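Local coordinates for protein GCN5-related N-acetyltransferase (Brucella melitensis biovar Abortus 2308, PDB 3TCV) that probably transfers an acetyl group from acetyl-CoA to an amine, as a member of the GCN5-related N-acetyltransferase family, at residues B[49-63]-B[79-93]. Residues are numbered along the deposited sequence; the frame is centred on the assembly and turned at random.
Sequences LNAQKHGDELFAASS and PATRAEFEPWLDKAS
Across the contact, helix 51-61 and helix 82-93 pack at 10.2 Å between axes, their N-to-C directions 119° apart. The backbones come nearest at Leu49 with Ser93, and approach again at Phe59 with Arg82. Both helices are capped at their starts, by Asn50 and by Thr81.

Ala51 is a small knob that enters the hole formed by Glu86, Leu89, Asp90 and Ser93. One turn on, Gly55, with no side chain, lets Leu89 CD2 press against its CA at 3.4 Å, closer than carbons usually pack.

Arg82 reaches across to helix 51-61. Its chain, bent at chi2 (70°), passes obliquely over the Phe59 ring. CB sits over the ring face as a CH-pi contact, 4.1 Å from the Phe59 centroid, and CD lies against Phe59 CB. Ser63 OG lies over the opposite face. Pro79 also packs on this ring, its CG 3.6 Å from Phe59 CD1. The guanidinium then reaches Asp56. Arg82 NE donates to the anti lone pair of Asp56 OD1 at 2.8 Å, a nearly straight bond (163°). NH1 and NH2 both grip OE1 of Glu86, one turn along the same helix. These in-plane bonds fix the rotation of the guanidinium between Asp56 and Glu86.

Leucines and aromatic rings make the apolar part. The edge of the Phe85 ring meets Leu58, with CZ 3.8 Å from Leu58 CG. Leu49 CD2 packs on Ala92 CB at 3.6 Å.

In the chain, both helices lie between strands 44-48 and 99-105, consistent with the two-helix connection between the first two strands of the GNAT fold. Leu49 and Ala92 rest on strand 99-105, while Leu58 touches Val111 of strand 110-121. Trp88 stacks edge-to-face with Phe100, tying helix 82-94 to the strand that follows it.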
loop_
_atom_site.group_PDB
_atom_site.type_symbol
_atom_site.label_atom_id
_atom_site.label_comp_id
_atom_site.label_asym_id
_atom_site.label_seq_id
_atom_site.Cartn_x
_atom_site.Cartn_y
_atom_site.Cartn_z
ATOM N N LEU B 49 5.124 -20.294 -13.049
ATOM C CA LEU B 49 6.178 -21.020 -12.333
ATOM C C LEU B 49 5.662 -22.426 -11.973
ATOM O O LEU B 49 4.570 -22.559 -11.444
ATOM C CB LEU B 49 6.627 -20.266 -11.084
ATOM C CG LEU B 49 7.784 -20.843 -10.279
ATOM C CD1 LEU B 49 9.015 -20.928 -11.140
ATOM C CD2 LEU B 49 8.043 -20.006 -9.018
ATOM N N ASN B 50 6.472 -23.432 -12.279
ATOM C CA ASN B 50 6.160 -24.853 -12.014
ATOM C C ASN B 50 7.401 -25.547 -11.449
ATOM O O ASN B 50 8.469 -25.539 -12.064
ATOM C CB ASN B 50 5.663 -25.531 -13.299
ATOM C CG ASN B 50 5.425 -27.030 -13.132
ATOM O OD1 ASN B 50 6.350 -27.813 -13.236
ATOM N ND2 ASN B 50 4.172 -27.422 -12.884
ATOM N N ALA B 51 7.241 -26.152 -10.273
ATOM C CA ALA B 51 8.352 -26.713 -9.539
ATOM C C ALA B 51 9.104 -27.775 -10.330
ATOM O O ALA B 51 10.329 -27.733 -10.394
ATOM C CB ALA B 51 7.878 -27.272 -8.203
ATOM N N GLN B 52 8.372 -28.713 -10.931
ATOM C CA GLN B 52 8.977 -29.824 -11.677
ATOM C C GLN B 52 9.651 -29.331 -12.957
ATOM O O GLN B 52 10.757 -29.745 -13.273
ATOM C CB GLN B 52 7.928 -30.912 -11.989
ATOM N N LYS B 53 9.005 -28.412 -13.669
ATOM C CA LYS B 53 9.569 -27.908 -14.914
ATOM C C LYS B 53 10.753 -26.955 -14.705
ATOM O O LYS B 53 11.752 -27.034 -15.417
ATOM C CB LYS B 53 8.497 -27.229 -15.753
ATOM C CG LYS B 53 8.959 -26.938 -17.171
ATOM C CD LYS B 53 7.810 -26.527 -18.075
ATOM C CE LYS B 53 8.305 -26.208 -19.481
ATOM N NZ LYS B 53 7.150 -25.965 -20.386
ATOM N N HIS B 54 10.634 -26.052 -13.735
ATOM C CA HIS B 54 11.592 -24.948 -13.592
ATOM C C HIS B 54 12.536 -25.059 -12.433
ATOM O O HIS B 54 13.510 -24.308 -12.374
ATOM C CB HIS B 54 10.832 -23.617 -13.476
ATOM C CG HIS B 54 9.877 -23.366 -14.594
ATOM N ND1 HIS B 54 8.569 -23.111 -14.391
ATOM C CD2 HIS B 54 10.071 -23.333 -15.972
ATOM C CE1 HIS B 54 7.960 -22.918 -15.573
ATOM N NE2 HIS B 54 8.874 -23.049 -16.542
ATOM N N GLY B 55 12.295 -25.993 -11.517
ATOM C CA GLY B 55 13.029 -26.043 -10.256
ATOM C C GLY B 55 14.531 -26.140 -10.374
ATOM O O GLY B 55 15.263 -25.385 -9.731
ATOM N N ASP B 56 15.010 -27.091 -11.178
ATOM C CA ASP B 56 16.449 -27.295 -11.293
ATOM C C ASP B 56 17.171 -26.099 -11.893
ATOM O O ASP B 56 18.189 -25.648 -11.351
ATOM C CB ASP B 56 16.758 -28.564 -12.080
ATOM C CG ASP B 56 16.298 -29.832 -11.348
ATOM O OD1 ASP B 56 15.921 -29.763 -10.144
ATOM O OD2 ASP B 56 16.308 -30.902 -11.979
ATOM N N GLU B 57 16.650 -25.579 -13.003
ATOM C CA GLU B 57 17.296 -24.469 -13.675
ATOM C C GLU B 57 17.142 -23.179 -12.872
ATOM O O GLU B 57 18.044 -22.361 -12.870
ATOM C CB GLU B 57 16.790 -24.301 -15.119
ATOM C CG GLU B 57 17.202 -25.445 -16.033
ATOM C CD GLU B 57 16.702 -25.310 -17.465
ATOM O OE1 GLU B 57 16.119 -24.273 -17.841
ATOM O OE2 GLU B 57 16.891 -26.277 -18.246
ATOM N N LEU B 58 16.025 -23.005 -12.163
ATOM C CA LEU B 58 15.872 -21.785 -11.342
ATOM C C LEU B 58 16.782 -21.877 -10.127
ATOM O O LEU B 58 17.341 -20.875 -9.687
ATOM C CB LEU B 58 14.420 -21.551 -10.913
ATOM C CG LEU B 58 14.169 -20.281 -10.097
ATOM C CD1 LEU B 58 14.613 -19.052 -10.879
ATOM C CD2 LEU B 58 12.700 -20.218 -9.697
ATOM N N PHE B 59 16.952 -23.084 -9.589
ATOM C CA PHE B 59 17.918 -23.269 -8.515
ATOM C C PHE B 59 19.296 -22.842 -9.000
ATOM O O PHE B 59 20.007 -22.137 -8.302
ATOM C CB PHE B 59 17.990 -24.715 -8.008
ATOM C CG PHE B 59 19.181 -24.956 -7.112
ATOM C CD1 PHE B 59 19.229 -24.412 -5.844
ATOM C CD2 PHE B 59 20.280 -25.673 -7.575
ATOM C CE1 PHE B 59 20.348 -24.589 -5.045
ATOM C CE2 PHE B 59 21.395 -25.872 -6.775
ATOM C CZ PHE B 59 21.435 -25.331 -5.510
ATOM N N ALA B 60 19.677 -23.287 -10.196
ATOM C CA ALA B 60 20.961 -22.938 -10.780
ATOM C C ALA B 60 21.132 -21.423 -10.867
ATOM O O ALA B 60 22.133 -20.858 -10.411
ATOM C CB ALA B 60 21.090 -23.552 -12.169
ATOM N N ALA B 61 20.148 -20.778 -11.472
ATOM C CA ALA B 61 20.161 -19.308 -11.605
ATOM C C ALA B 61 20.271 -18.597 -10.252
ATOM O O ALA B 61 20.916 -17.549 -10.134
ATOM C CB ALA B 61 18.925 -18.840 -12.371
ATOM N N SER B 62 19.662 -19.190 -9.229
ATOM C CA SER B 62 19.548 -18.567 -7.902
ATOM C C SER B 62 20.713 -18.905 -6.977
ATOM O O SER B 62 20.730 -18.476 -5.842
ATOM C CB SER B 62 18.210 -18.929 -7.244
ATOM O OG SER B 62 17.117 -18.608 -8.115
ATOM N N SER B 63 21.675 -19.692 -7.468
ATOM C CA SER B 63 22.810 -20.138 -6.644
ATOM C C SER B 63 24.137 -19.909 -7.373
ATOM O O SER B 63 25.139 -20.568 -7.088
ATOM C CB SER B 63 22.633 -21.617 -6.235
ATOM O OG SER B 63 22.395 -22.456 -7.361
ATOM N N PRO B 79 19.224 -20.027 -2.171
ATOM C CA PRO B 79 19.209 -21.383 -1.644
ATOM C C PRO B 79 20.620 -21.970 -1.558
ATOM O O PRO B 79 21.394 -21.858 -2.512
ATOM C CB PRO B 79 18.376 -22.147 -2.671
ATOM C CG PRO B 79 18.580 -21.398 -3.937
ATOM C CD PRO B 79 18.695 -19.950 -3.543
ATOM N N ALA B 80 20.931 -22.617 -0.436
ATOM C CA ALA B 80 22.248 -23.230 -0.216
ATOM C C ALA B 80 22.376 -24.556 -0.964
ATOM O O ALA B 80 23.464 -24.907 -1.413
ATOM C CB ALA B 80 22.514 -23.435 1.281
ATOM N N THR B 81 21.261 -25.278 -1.096
ATOM C CA THR B 81 21.216 -26.561 -1.791
ATOM C C THR B 81 19.909 -26.656 -2.564
ATOM O O THR B 81 18.961 -25.931 -2.277
ATOM C CB THR B 81 21.242 -27.772 -0.816
ATOM O OG1 THR B 81 19.985 -27.879 -0.150
ATOM C CG2 THR B 81 22.344 -27.651 0.246
ATOM N N ARG B 82 19.863 -27.562 -3.541
ATOM C CA ARG B 82 18.643 -27.815 -4.285
ATOM C C ARG B 82 17.497 -28.270 -3.393
ATOM O O ARG B 82 16.370 -27.816 -3.548
ATOM C CB ARG B 82 18.905 -28.844 -5.395
ATOM C CG ARG B 82 17.674 -29.249 -6.176
ATOM C CD ARG B 82 17.175 -28.113 -7.061
ATOM N NE ARG B 82 15.921 -28.453 -7.705
ATOM C CZ ARG B 82 14.724 -28.404 -7.136
ATOM N NH1 ARG B 82 14.573 -28.051 -5.867
ATOM N NH2 ARG B 82 13.659 -28.749 -7.837
ATOM N N ALA B 83 17.780 -29.170 -2.450
ATOM C CA ALA B 83 16.745 -29.618 -1.532
ATOM C C ALA B 83 16.183 -28.451 -0.711
ATOM O O ALA B 83 14.987 -28.370 -0.484
ATOM C CB ALA B 83 17.260 -30.725 -0.621
ATOM N N GLU B 84 17.052 -27.534 -0.285
ATOM C CA GLU B 84 16.622 -26.411 0.552
ATOM C C GLU B 84 15.774 -25.394 -0.209
ATOM O O GLU B 84 15.054 -24.620 0.408
ATOM C CB GLU B 84 17.833 -25.730 1.226
ATOM C CG GLU B 84 18.365 -26.511 2.431
ATOM C CD GLU B 84 19.569 -25.865 3.123
ATOM O OE1 GLU B 84 20.184 -24.941 2.573
ATOM O OE2 GLU B 84 19.914 -26.297 4.239
ATOM N N PHE B 85 15.853 -25.430 -1.532
ATOM C CA PHE B 85 15.097 -24.530 -2.403
ATOM C C PHE B 85 13.639 -24.972 -2.555
ATOM O O PHE B 85 12.749 -24.165 -2.843
ATOM C CB PHE B 85 15.796 -24.494 -3.766
ATOM C CG PHE B 85 15.236 -23.492 -4.740
ATOM C CD1 PHE B 85 15.133 -22.154 -4.386
ATOM C CD2 PHE B 85 14.898 -23.874 -6.029
ATOM C CE1 PHE B 85 14.664 -21.212 -5.284
ATOM C CE2 PHE B 85 14.418 -22.946 -6.937
ATOM C CZ PHE B 85 14.313 -21.610 -6.566
ATOM N N GLU B 86 13.392 -26.265 -2.363
ATOM C CA GLU B 86 12.083 -26.816 -2.695
ATOM C C GLU B 86 10.888 -26.180 -1.974
ATOM O O GLU B 86 9.886 -25.931 -2.618
ATOM C CB GLU B 86 12.056 -28.351 -2.524
ATOM C CG GLU B 86 10.889 -29.012 -3.258
ATOM C CD GLU B 86 10.968 -28.943 -4.782
ATOM O OE1 GLU B 86 12.065 -28.810 -5.360
ATOM O OE2 GLU B 86 9.899 -29.049 -5.446
ATOM N N PRO B 87 10.985 -25.910 -0.665
ATOM C CA PRO B 87 9.819 -25.310 -0.005
ATOM C C PRO B 87 9.389 -23.967 -0.601
ATOM O O PRO B 87 8.210 -23.768 -0.866
ATOM C CB PRO B 87 10.290 -25.127 1.436
ATOM C CG PRO B 87 11.256 -26.247 1.626
ATOM C CD PRO B 87 12.001 -26.316 0.318
ATOM N N TRP B 88 10.343 -23.069 -0.799
ATOM C CA TRP B 88 10.034 -21.778 -1.452
ATOM C C TRP B 88 9.501 -21.966 -2.828
ATOM O O TRP B 88 8.561 -21.285 -3.235
ATOM C CB TRP B 88 11.244 -20.833 -1.482
ATOM C CG TRP B 88 10.891 -19.498 -2.122
ATOM C CD1 TRP B 88 10.426 -18.342 -1.497
ATOM C CD2 TRP B 88 10.930 -19.171 -3.542
ATOM N NE1 TRP B 88 10.187 -17.355 -2.424
ATOM C CE2 TRP B 88 10.467 -17.787 -3.664
ATOM C CE3 TRP B 88 11.261 -19.871 -4.698
ATOM C CZ2 TRP B 88 10.371 -17.157 -4.895
ATOM C CZ3 TRP B 88 11.173 -19.213 -5.925
ATOM C CH2 TRP B 88 10.722 -17.885 -6.012
ATOM N N LEU B 89 10.094 -22.882 -3.582
ATOM C CA LEU B 89 9.691 -23.131 -4.950
ATOM C C LEU B 89 8.250 -23.624 -5.021
ATOM O O LEU B 89 7.458 -23.159 -5.843
ATOM C CB LEU B 89 10.623 -24.175 -5.573
ATOM C CG LEU B 89 10.315 -24.579 -7.002
ATOM C CD1 LEU B 89 10.542 -23.403 -7.959
ATOM C CD2 LEU B 89 11.182 -25.773 -7.364
ATOM N N ASP B 90 7.915 -24.594 -4.175
ATOM C CA ASP B 90 6.548 -25.127 -4.150
ATOM C C ASP B 90 5.515 -24.058 -3.768
ATOM O O ASP B 90 4.455 -23.950 -4.387
ATOM C CB ASP B 90 6.468 -26.316 -3.198
ATOM C CG ASP B 90 7.335 -27.470 -3.648
ATOM O OD1 ASP B 90 7.856 -27.416 -4.786
ATOM O OD2 ASP B 90 7.525 -28.422 -2.860
ATOM N N LYS B 91 5.806 -23.281 -2.738
ATOM C CA LYS B 91 4.876 -22.230 -2.314
ATOM C C LYS B 91 4.689 -21.202 -3.436
ATOM O O LYS B 91 3.554 -20.824 -3.768
ATOM C CB LYS B 91 5.385 -21.550 -1.062
ATOM C CG LYS B 91 4.433 -20.528 -0.494
ATOM C CD LYS B 91 5.064 -19.850 0.711
ATOM C CE LYS B 91 4.059 -18.940 1.403
ATOM N NZ LYS B 91 4.793 -17.936 2.215
ATOM N N ALA B 92 5.797 -20.784 -4.036
ATOM C CA ALA B 92 5.766 -19.801 -5.136
ATOM C C ALA B 92 4.996 -20.321 -6.358
ATOM O O ALA B 92 4.242 -19.564 -6.973
ATOM C CB ALA B 92 7.177 -19.374 -5.546
ATOM N N SER B 93 5.193 -21.595 -6.703
ATOM C CA SER B 93 4.501 -22.203 -7.856
ATOM C C SER B 93 2.973 -22.275 -7.666
ATOM O O SER B 93 2.199 -22.071 -8.627
ATOM C CB SER B 93 5.075 -23.597 -8.135
ATOM O OG SER B 93 6.467 -23.530 -8.440
HETATM O O HOH W 1 2.087 -21.632 -11.939
HETATM O O HOH W 2 12.614 -29.485 -10.016
#